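Local coordinates for protein amorpha-4,11-diene synthase (Artemisia annua, PDB 4GAX) that probably cyclises farnesyl diphosphate to a sesquiterpene, being an engineered variant of a plant sesquiterpene synthase, at residues S189-A192 against K193-S197. Numbering follows the deposited sequence.
Sequences SIIA and KDTLS
Thr195 folds back on Ile191 where the last turn of helix 175-194 runs on into the chain that leads to helix 200-211, in the all-helical N-terminal domain of the terpene synthase fold. Alpha-helical bonds bind the turn: Asp194 N reaches Ile190 O at 2.9 Å. Thr195 N reaches Ile191 O at 2.8 Å, a bond bent to 135° at the hydrogen. The Thr195 side chain leans on that same carbonyl from the start, CB lying 3.4 Å from Ile191 O. At the branch, chi1 of 68° places OG1 between the backbone N and the carbonyl carbon, 3.1 Å from Ile191 O. OG1 is hydrogen-bonded to Ser203 OG, which is also hydrogen-bonded to Ala192 O, tying this turn to the following helix. The methyl CG2 lies 3.0 Å from the same Ile191 O and reaches on to Ile191 CG2 at 3.6 Å. Ile191 itself packs on Ile206 of helix 200-211 and on Val157 and Leu160 of helix 157-167. Replacing Thr195 by an alanine is likely to cost Ser203 OG its bond to OG1 while leaving that to Ala192 O, and to open a gap beside Ile191 CG2. On the exposed side, Ile190 and Asp194 lie alongside each other, pointing the same way, and the Ile190 methyl CG2 meets the carboxylate at OD2 of Asp194, 3.3 Å away.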
loop_
_atom_site.group_PDB
_atom_site.type_symbol
_atom_site.label_atom_id
_atom_site.label_comp_id
_atom_site.label_asym_id
_atom_site.label_seq_id
_atom_site.Cartn_x
_atom_site.Cartn_y
_atom_site.Cartn_z
ATOM N N SER A 189 -20.705 10.207 -12.935
ATOM C CA SER A 189 -21.035 9.117 -13.854
ATOM C C SER A 189 -21.659 9.631 -15.146
ATOM O O SER A 189 -21.277 9.214 -16.254
ATOM C CB SER A 189 -22.017 8.139 -13.210
ATOM O OG SER A 189 -21.372 7.343 -12.239
ATOM N N ILE A 190 -22.630 10.526 -14.986
ATOM C CA ILE A 190 -23.360 11.102 -16.113
ATOM C C ILE A 190 -22.439 11.996 -16.940
ATOM O O ILE A 190 -22.433 11.925 -18.164
ATOM C CB ILE A 190 -24.535 11.978 -15.635
ATOM C CG1 ILE A 190 -25.592 11.129 -14.933
ATOM C CG2 ILE A 190 -25.174 12.712 -16.808
ATOM C CD1 ILE A 190 -26.702 11.969 -14.312
ATOM N N ILE A 191 -21.667 12.845 -16.268
ATOM C CA ILE A 191 -20.796 13.774 -16.975
ATOM C C ILE A 191 -19.767 13.005 -17.810
ATOM O O ILE A 191 -19.521 13.336 -18.966
ATOM C CB ILE A 191 -20.105 14.757 -16.001
ATOM C CG1 ILE A 191 -21.154 15.645 -15.329
ATOM C CG2 ILE A 191 -19.111 15.630 -16.734
ATOM C CD1 ILE A 191 -20.602 16.456 -14.158
ATOM N N ALA A 192 -19.193 11.954 -17.240
ATOM C CA ALA A 192 -18.187 11.177 -17.949
ATOM C C ALA A 192 -18.770 10.592 -19.236
ATOM O O ALA A 192 -18.101 10.559 -20.260
ATOM C CB ALA A 192 -17.605 10.079 -17.055
ATOM N N LYS A 193 -20.030 10.170 -19.204
ATOM C CA LYS A 193 -20.674 9.687 -20.423
ATOM C C LYS A 193 -20.974 10.825 -21.405
ATOM O O LYS A 193 -20.778 10.679 -22.610
ATOM C CB LYS A 193 -21.971 8.934 -20.101
ATOM C CG LYS A 193 -22.897 8.803 -21.299
ATOM C CD LYS A 193 -24.255 8.213 -20.923
ATOM C CE LYS A 193 -25.102 7.906 -22.162
ATOM N NZ LYS A 193 -25.595 9.132 -22.856
ATOM N N ASP A 194 -21.469 11.946 -20.890
ATOM C CA ASP A 194 -21.816 13.085 -21.734
ATOM C C ASP A 194 -20.580 13.750 -22.356
ATOM O O ASP A 194 -20.677 14.396 -23.396
ATOM C CB ASP A 194 -22.632 14.125 -20.947
ATOM C CG ASP A 194 -24.013 13.617 -20.567
ATOM O OD1 ASP A 194 -24.414 12.566 -21.111
ATOM O OD2 ASP A 194 -24.700 14.262 -19.739
ATOM N N THR A 195 -19.424 13.604 -21.720
ATOM C CA THR A 195 -18.224 14.288 -22.209
ATOM C C THR A 195 -17.334 13.410 -23.083
ATOM O O THR A 195 -16.272 13.864 -23.541
ATOM C CB THR A 195 -17.380 14.912 -21.067
ATOM O OG1 THR A 195 -16.800 13.881 -20.259
ATOM C CG2 THR A 195 -18.246 15.809 -20.202
ATOM N N LEU A 196 -17.757 12.167 -23.318
ATOM C CA LEU A 196 -16.956 11.249 -24.126
ATOM C C LEU A 196 -16.630 11.865 -25.488
ATOM O O LEU A 196 -15.482 11.862 -25.923
ATOM C CB LEU A 196 -17.678 9.909 -24.325
ATOM C CG LEU A 196 -16.909 8.922 -25.213
ATOM C CD1 LEU A 196 -15.504 8.680 -24.663
ATOM C CD2 LEU A 196 -17.673 7.619 -25.346
ATOM N N SER A 197 -17.641 12.410 -26.149
ATOM C CA SER A 197 -17.440 12.990 -27.476
ATOM C C SER A 197 -16.957 14.451 -27.444
ATOM O O SER A 197 -16.690 15.050 -28.484
ATOM C CB SER A 197 -18.725 12.871 -28.303
ATOM O OG SER A 197 -18.923 11.527 -28.715
#